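Local coordinates for xanthomonas outer protein D (Xanthomonas euvesicatoria, PDB 2OIX) that is a secreted bacterial virulence effector of the Ulp1-type cysteine protease family that removes SUMO from proteins, represented here by its inactivated catalytic domain, at residues 10-15 with 176-181; 38-43 with 49-54; 79-84 with 113-118. The protein carries 1 engineered substitution. All blocks are in the same frame, centred on the assembly; numbering follows the deposited sequence.

Interaction 1 (10-15 with 176-181); sequences LRAYTD and DRLAQA
Leu-178 lays its CD2 methyl on the surface of helix 7-20, 3.8 Å from Ala-12 CB. The same methyl sits 3.9 Å from the backbone N of Tyr-13, so one branch of the leucine makes the apolar contact. Alanine suits a place where two helices come close; the nearest CA atoms, of Tyr-13 and Leu-178, are 6.1 Å apart. Beside this apolar patch the tyrosine ring runs out to Arg-177, its CG anti to the backbone N (chi1 -168°). Here the aliphatic part of the arginine does the packing, with Arg-177 CD 3.8 Å from Tyr-13 CE1. Ring and guanidinium planes stand 71° apart, so they do not stack; instead Arg-177 NH1 donates to Tyr-13 OH over 3.0 Å, in a bond bent to 136°, the oxygen tilted from the guanidinium plane. This joins the first and last modelled helices of the Ulp1-type catalytic domain, with helix 136-153 alongside: its Glu-145 hydrogen-bonds Tyr-13 OH and forms a long, weak ion pair with Arg-177. The other side is looser. Toward the end of the modelled chain the backbone is held weakly: Gln-180 N makes weak bonds to Asp-176 O and Arg-177 O, and the exposed Ala-181 adds little surface. Arg-11, exposed and with its CB directed away from the other helix, pairs within its own helix, NE meeting Asp-15 OD1 at 3.0 Å; its NH1 also pairs with Asp-34.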
# COMPACT_ATOMS: atom_id res chain seq x y z
N LEU A 10 6.55 6.80 6.16
CA LEU A 10 5.64 5.70 5.84
C LEU A 10 6.16 4.43 6.49
O LEU A 10 5.42 3.74 7.18
CB LEU A 10 5.48 5.54 4.32
CG LEU A 10 4.32 6.31 3.66
CD1 LEU A 10 4.72 7.70 3.51
CD2 LEU A 10 4.10 5.75 2.23
N ARG A 11 7.46 4.14 6.29
CA ARG A 11 8.11 3.01 6.93
C ARG A 11 7.98 2.96 8.46
O ARG A 11 7.72 1.89 9.02
CB ARG A 11 9.60 2.95 6.54
CG ARG A 11 10.33 1.76 7.12
CD ARG A 11 9.83 0.46 6.48
NE ARG A 11 10.33 -0.72 7.18
CZ ARG A 11 11.39 -1.44 6.80
NH1 ARG A 11 12.08 -1.13 5.71
NH2 ARG A 11 11.76 -2.49 7.53
N ALA A 12 8.16 4.11 9.12
CA ALA A 12 8.07 4.20 10.57
C ALA A 12 6.63 3.95 11.04
O ALA A 12 6.39 3.27 12.05
CB ALA A 12 8.55 5.59 11.07
N TYR A 13 5.68 4.49 10.29
CA TYR A 13 4.28 4.25 10.60
C TYR A 13 3.91 2.77 10.41
O TYR A 13 3.30 2.17 11.29
CB TYR A 13 3.38 5.16 9.77
CG TYR A 13 1.95 5.16 10.26
CD1 TYR A 13 1.46 6.19 11.08
CD2 TYR A 13 1.08 4.11 9.93
CE1 TYR A 13 0.12 6.18 11.53
CE2 TYR A 13 -0.24 4.09 10.39
CZ TYR A 13 -0.71 5.13 11.16
OH TYR A 13 -2.01 5.09 11.61
N THR A 14 4.31 2.18 9.29
CA THR A 14 3.91 0.78 9.05
C THR A 14 4.66 -0.22 9.94
O THR A 14 4.09 -1.26 10.32
CB THR A 14 3.93 0.39 7.57
OG1 THR A 14 5.27 0.47 7.07
CG2 THR A 14 2.98 1.26 6.74
N ASP A 15 5.91 0.10 10.31
CA ASP A 15 6.64 -0.63 11.35
C ASP A 15 5.86 -0.62 12.66
O ASP A 15 5.65 -1.68 13.26
CB ASP A 15 8.05 -0.04 11.58
CG ASP A 15 9.06 -0.50 10.54
OD1 ASP A 15 8.71 -1.31 9.66
OD2 ASP A 15 10.24 -0.06 10.59
N ASP A 176 1.25 11.78 16.12
CA ASP A 176 1.26 11.17 17.45
C ASP A 176 1.85 9.76 17.41
O ASP A 176 2.61 9.38 18.29
CB ASP A 176 -0.15 11.11 18.03
CG ASP A 176 -0.49 12.33 18.87
OD1 ASP A 176 0.16 13.38 18.72
OD2 ASP A 176 -1.44 12.22 19.67
N ARG A 177 1.46 8.99 16.40
CA ARG A 177 1.98 7.63 16.21
C ARG A 177 3.44 7.64 15.80
O ARG A 177 4.22 6.80 16.26
CB ARG A 177 1.12 6.82 15.23
CG ARG A 177 0.09 5.97 15.96
CD ARG A 177 -1.13 5.77 15.13
NE ARG A 177 -2.17 5.06 15.88
CZ ARG A 177 -3.34 4.70 15.36
NH1 ARG A 177 -3.65 4.97 14.08
NH2 ARG A 177 -4.22 4.06 16.14
N LEU A 178 3.82 8.60 14.95
CA LEU A 178 5.22 8.80 14.59
C LEU A 178 6.08 9.28 15.78
O LEU A 178 7.27 8.96 15.85
CB LEU A 178 5.34 9.79 13.42
CG LEU A 178 5.01 9.38 11.99
CD1 LEU A 178 5.28 10.54 11.06
CD2 LEU A 178 5.79 8.17 11.55
N ALA A 179 5.48 10.05 16.69
CA ALA A 179 6.17 10.52 17.90
C ALA A 179 6.44 9.38 18.88
O ALA A 179 7.29 9.51 19.76
CB ALA A 179 5.38 11.65 18.58
N GLN A 180 5.71 8.28 18.74
CA GLN A 180 6.03 7.05 19.46
C GLN A 180 6.98 6.19 18.63
O GLN A 180 6.57 5.24 17.96
CB GLN A 180 4.75 6.29 19.84
CG GLN A 180 3.90 6.97 20.91
CD GLN A 180 2.42 6.55 20.87
OE1 GLN A 180 1.89 6.20 19.80
NE2 GLN A 180 1.76 6.59 22.02
N ALA A 181 8.26 6.57 18.67
CA ALA A 181 9.36 5.86 18.00
C ALA A 181 10.69 6.22 18.66
O ALA A 181 10.73 6.56 19.85
CB ALA A 181 9.40 6.20 16.51

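Interaction 2 (38-43 with 49-54); sequences VTMLSS and QARAQR
Met-40 meets segment 49-54 of helix 46-57 with both its side chain and its carbonyl. Its CB lies 3.9 Å from the CB of Ala-52, a residue small enough for the backbone at Met-40 and Leu-41 to come close. Farther out the flexible thioether bends at its last torsion (chi3 60°), bringing CE to the edge of the Arg-51 guanidinium, near its plane, while the exposed arginine stays extended from CG to NE. Met-40 O has two partners: Ser-43 N closes a type I beta turn at 3.0 Å, and Gln-49 CA approaches at 3.3 Å in a CH···O contact. Leu-41 follows, buried, its CB directed away from the helix but its CD2 branch returning to lie 3.7 Å from Ala-52 CB and 3.7 Å from Gln-53 N. Leu-41 O is taken by Gln-49 NE2 at a short 2.6 Å, delivered by an extended chain with CG anti to the backbone N (chi1 168°); the N-H points nearly straight at the oxygen (159°). An amide suits this place because its NH2 can donate to a main-chain carbonyl near the end of the first helix. Ser-43 ends the turn, and its hydroxyl hydrogen-bonds Gln-48 OE1. Gln-53 sends its NE2 elsewhere, to His-114 O. The result is two consecutive helices, 35-40 and 46-57, packed together across a short loop within the Ulp1-type catalytic domain.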
# COMPACT_ATOMS: atom_id res chain seq x y z
N VAL A 38 9.48 -1.08 -3.20
CA VAL A 38 8.48 -1.00 -4.31
C VAL A 38 9.12 -0.34 -5.58
O VAL A 38 9.03 -0.85 -6.70
CB VAL A 38 7.16 -0.26 -3.86
CG1 VAL A 38 6.19 -0.26 -5.00
CG2 VAL A 38 6.53 -1.05 -2.73
N THR A 39 9.77 0.79 -5.38
CA THR A 39 10.42 1.54 -6.45
C THR A 39 11.45 0.66 -7.19
O THR A 39 11.55 0.66 -8.41
CB THR A 39 11.05 2.83 -5.87
OG1 THR A 39 10.02 3.64 -5.28
CG2 THR A 39 11.80 3.64 -6.94
N MET A 40 12.17 -0.15 -6.43
CA MET A 40 13.20 -1.02 -6.97
C MET A 40 12.73 -2.14 -7.92
O MET A 40 13.54 -2.67 -8.68
CB MET A 40 14.01 -1.62 -5.83
CG MET A 40 15.10 -0.71 -5.26
SD MET A 40 15.56 -1.46 -3.69
CE MET A 40 16.11 -3.09 -4.27
N LEU A 41 11.44 -2.50 -7.88
CA LEU A 41 10.90 -3.48 -8.85
C LEU A 41 11.19 -3.03 -10.30
O LEU A 41 11.40 -3.85 -11.22
CB LEU A 41 9.39 -3.69 -8.63
CG LEU A 41 8.89 -4.38 -7.35
CD1 LEU A 41 7.36 -4.18 -7.22
CD2 LEU A 41 9.25 -5.87 -7.23
N SER A 42 11.22 -1.71 -10.50
CA SER A 42 11.42 -1.11 -11.81
C SER A 42 12.89 -0.78 -12.13
O SER A 42 13.21 -0.42 -13.26
CB SER A 42 10.57 0.16 -11.92
OG SER A 42 9.20 -0.16 -11.79
N SER A 43 13.76 -0.91 -11.13
CA SER A 43 15.18 -0.53 -11.24
C SER A 43 15.85 -1.11 -12.49
O SER A 43 15.42 -2.15 -13.00
CB SER A 43 15.94 -0.97 -9.98
OG SER A 43 17.36 -0.91 -10.14
N GLN A 49 16.35 -5.21 -8.80
CA GLN A 49 14.99 -5.62 -9.13
C GLN A 49 14.70 -7.04 -8.65
O GLN A 49 13.64 -7.32 -8.11
CB GLN A 49 14.76 -5.47 -10.64
CG GLN A 49 13.51 -6.12 -11.15
CD GLN A 49 13.44 -6.06 -12.66
OE1 GLN A 49 14.04 -6.88 -13.37
NE2 GLN A 49 12.73 -5.06 -13.16
N ALA A 50 15.68 -7.93 -8.82
CA ALA A 50 15.58 -9.31 -8.34
C ALA A 50 15.37 -9.37 -6.84
O ALA A 50 14.49 -10.08 -6.36
CB ALA A 50 16.84 -10.11 -8.74
N ARG A 51 16.17 -8.60 -6.11
CA ARG A 51 16.03 -8.48 -4.66
C ARG A 51 14.61 -8.04 -4.33
O ARG A 51 13.99 -8.59 -3.43
CB ARG A 51 17.06 -7.50 -4.08
CG ARG A 51 16.93 -7.22 -2.57
CD ARG A 51 17.96 -6.16 -2.10
NE ARG A 51 17.77 -5.70 -0.72
CZ ARG A 51 16.88 -4.76 -0.34
NH1 ARG A 51 16.07 -4.19 -1.23
NH2 ARG A 51 16.79 -4.42 0.94
N ALA A 52 14.11 -7.05 -5.06
CA ALA A 52 12.78 -6.46 -4.79
C ALA A 52 11.72 -7.51 -5.06
O ALA A 52 10.80 -7.68 -4.27
CB ALA A 52 12.54 -5.22 -5.65
N GLN A 53 11.87 -8.24 -6.17
CA GLN A 53 10.98 -9.36 -6.46
C GLN A 53 10.96 -10.42 -5.33
O GLN A 53 9.88 -10.93 -5.02
CB GLN A 53 11.34 -9.98 -7.83
CG GLN A 53 10.78 -9.10 -8.93
CD GLN A 53 11.24 -9.45 -10.32
OE1 GLN A 53 12.30 -10.06 -10.53
NE2 GLN A 53 10.43 -9.06 -11.30
N ARG A 54 12.10 -10.71 -4.70
CA ARG A 54 12.18 -11.69 -3.60
C ARG A 54 11.50 -11.20 -2.33
O ARG A 54 10.81 -11.98 -1.64
CB ARG A 54 13.64 -11.99 -3.25
CG ARG A 54 14.47 -12.56 -4.38
CD ARG A 54 15.91 -12.83 -3.90
NE ARG A 54 16.86 -12.84 -5.02
CZ ARG A 54 17.87 -11.99 -5.15
NH1 ARG A 54 18.12 -11.07 -4.21
NH2 ARG A 54 18.67 -12.09 -6.21

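Interaction 3 (79-84 with 113-118); sequences LVVDRR and YHLGLD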
# COMPACT_ATOMS: atom_id res chain seq x y z
N LEU A 79 -1.20 0.65 -3.66
CA LEU A 79 -1.60 -0.52 -4.40
C LEU A 79 -1.70 -1.68 -3.38
O LEU A 79 -0.75 -1.96 -2.66
CB LEU A 79 -0.52 -0.89 -5.45
CG LEU A 79 -0.90 -2.09 -6.23
CD1 LEU A 79 -2.19 -1.77 -7.08
CD2 LEU A 79 0.29 -2.58 -7.09
N VAL A 80 -2.81 -2.43 -3.39
CA VAL A 80 -2.96 -3.58 -2.49
C VAL A 80 -3.03 -4.83 -3.37
O VAL A 80 -3.79 -4.90 -4.37
CB VAL A 80 -4.21 -3.46 -1.57
CG1 VAL A 80 -4.39 -4.71 -0.67
CG2 VAL A 80 -4.13 -2.22 -0.73
N VAL A 81 -2.25 -5.82 -3.04
CA VAL A 81 -2.27 -7.05 -3.84
C VAL A 81 -2.68 -8.23 -2.92
O VAL A 81 -2.03 -8.43 -1.89
CB VAL A 81 -0.91 -7.35 -4.49
CG1 VAL A 81 -0.89 -8.71 -5.04
CG2 VAL A 81 -0.52 -6.33 -5.59
N ASP A 82 -3.73 -8.99 -3.28
CA ASP A 82 -4.23 -10.07 -2.48
C ASP A 82 -4.06 -11.35 -3.28
O ASP A 82 -4.82 -11.62 -4.19
CB ASP A 82 -5.72 -9.85 -2.13
CG ASP A 82 -6.41 -11.14 -1.59
OD1 ASP A 82 -5.71 -12.05 -1.07
OD2 ASP A 82 -7.65 -11.27 -1.67
N ARG A 83 -3.00 -12.10 -2.99
CA ARG A 83 -2.77 -13.33 -3.74
C ARG A 83 -3.03 -14.61 -2.96
O ARG A 83 -2.41 -15.65 -3.24
CB ARG A 83 -1.38 -13.32 -4.39
CG ARG A 83 -0.30 -13.14 -3.37
CD ARG A 83 0.98 -12.53 -3.91
NE ARG A 83 1.82 -12.29 -2.74
CZ ARG A 83 2.97 -11.64 -2.72
NH1 ARG A 83 3.50 -11.16 -3.85
NH2 ARG A 83 3.59 -11.50 -1.55
N ARG A 84 -4.00 -14.56 -2.06
CA ARG A 84 -4.35 -15.74 -1.26
C ARG A 84 -4.80 -16.87 -2.20
O ARG A 84 -4.51 -18.05 -1.98
CB ARG A 84 -5.46 -15.45 -0.25
CG ARG A 84 -5.00 -14.66 0.97
CD ARG A 84 -6.20 -14.37 1.82
NE ARG A 84 -6.96 -13.31 1.18
CZ ARG A 84 -8.12 -12.83 1.64
NH1 ARG A 84 -8.67 -13.35 2.74
NH2 ARG A 84 -8.73 -11.85 0.98
N TYR A 113 3.02 -5.22 -12.83
CA TYR A 113 3.72 -5.97 -13.89
C TYR A 113 4.96 -6.72 -13.36
O TYR A 113 5.14 -7.90 -13.64
CB TYR A 113 4.15 -5.02 -14.99
CG TYR A 113 5.01 -5.68 -16.04
CD1 TYR A 113 4.44 -6.43 -17.05
CD2 TYR A 113 6.41 -5.50 -16.03
CE1 TYR A 113 5.23 -7.03 -18.02
CE2 TYR A 113 7.20 -6.09 -17.00
CZ TYR A 113 6.61 -6.85 -17.98
OH TYR A 113 7.41 -7.43 -18.92
N HIS A 114 5.80 -6.03 -12.60
CA HIS A 114 7.02 -6.64 -12.06
C HIS A 114 6.78 -7.63 -10.91
O HIS A 114 7.70 -8.35 -10.52
CB HIS A 114 8.01 -5.57 -11.62
CG HIS A 114 8.63 -4.82 -12.76
ND1 HIS A 114 9.38 -5.44 -13.73
CD2 HIS A 114 8.63 -3.50 -13.06
CE1 HIS A 114 9.79 -4.54 -14.60
NE2 HIS A 114 9.34 -3.35 -14.22
N LEU A 115 5.57 -7.64 -10.37
CA LEU A 115 5.17 -8.66 -9.39
C LEU A 115 4.62 -9.92 -10.05
O LEU A 115 4.16 -10.84 -9.35
CB LEU A 115 4.17 -8.08 -8.36
CG LEU A 115 4.81 -7.17 -7.31
CD1 LEU A 115 3.72 -6.40 -6.61
CD2 LEU A 115 5.73 -7.87 -6.29
N GLY A 116 4.66 -9.96 -11.38
CA GLY A 116 4.02 -11.01 -12.14
C GLY A 116 2.52 -10.93 -12.39
O GLY A 116 1.92 -11.93 -12.84
N LEU A 117 1.91 -9.77 -12.18
CA LEU A 117 0.46 -9.64 -12.29
C LEU A 117 0.08 -9.11 -13.65
O LEU A 117 0.92 -8.60 -14.39
CB LEU A 117 -0.10 -8.71 -11.19
CG LEU A 117 0.34 -9.07 -9.77
CD1 LEU A 117 -0.42 -8.17 -8.85
CD2 LEU A 117 0.09 -10.54 -9.45
N ASP A 118 -1.18 -9.31 -14.02
CA ASP A 118 -1.74 -8.70 -15.21
C ASP A 118 -2.24 -7.33 -14.77
O ASP A 118 -3.26 -7.24 -14.11
CB ASP A 118 -2.92 -9.52 -15.73
CG ASP A 118 -3.59 -8.87 -16.92
OD1 ASP A 118 -3.18 -7.74 -17.30
OD2 ASP A 118 -4.53 -9.48 -17.49
O HOH W 1 2.95 -11.54 -6.49
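Val-81 and Leu-117 reach toward each other tip to tip, joining the middle strand of the five-stranded mixed sheet to the chain that leaves helix 102-114 through a Schellman motif. Leu-117 CD1 faces the fork of the valine, 3.7 Å from Val-81 CG2 and 3.9 Å from Val-81 CG1. A beta-branched residue suits the strand and presents two methyls to one leucine methyl. Leu-115 aims its side chain at the same valine from farther off, with CD1 4.4 Å from Val-81 CG2; its other apolar neighbours include Leu-56 and Ala-57 of helix 46-57. Between the leucines, Gly-116 makes the reversal at positive phi (80°), where a CB would press on Leu-115 O; the chain turns there, and both leucines have their CB directed toward the strand. Just past the strand end Arg-83 bridges the gap through water. Its first torsion (chi1 57°) and otherwise extended chain carry Arg-83 NH1 to 2.7 Å from the water oxygen, which lies in the guanidinium plane and in turn donates to Leu-115 O at 3.2 Å. The guanidinium is further held by the backbone carbonyls of Leu-56 and Pro-62. Asp-82 to Arg-84 form an Asx turn, closed by Arg-84 N on Asp-82 OD1 at 3.2 Å. The guanidinium of Arg-84 also grips the carboxylate side-on in a salt bridge, its NH2 2.9 Å from Asp-82 OD2. Asp-82 OD1 thus takes two donors from opposite faces of the carboxylate plane, the second being Arg-84 NE at 2.9 Å, nearly straight (171°).

In the fold
Interaction 1 brings together the two ends of the catalytic domain, helices 7-20 and 171-179, and the chain between them contains the other two contacts, which follow one another in series. Interaction 2 links helices 35-40 and 46-57; interaction 3 ties sheet strand 75-82 to the end of helix 102-114. The centres of interactions 2 and 3 lie 13 Å apart and the two touch through His-114, whose imidazole packs on Leu-41, Ser-42 and Gln-49. Interaction 1 is remote, 24 Å from interaction 2 and 26 Å from interaction 3 between centres, and lies across the chain's centre from interaction 3. One cluster therefore joins helices to sheet, and interaction 1 separately joins the first and last helices.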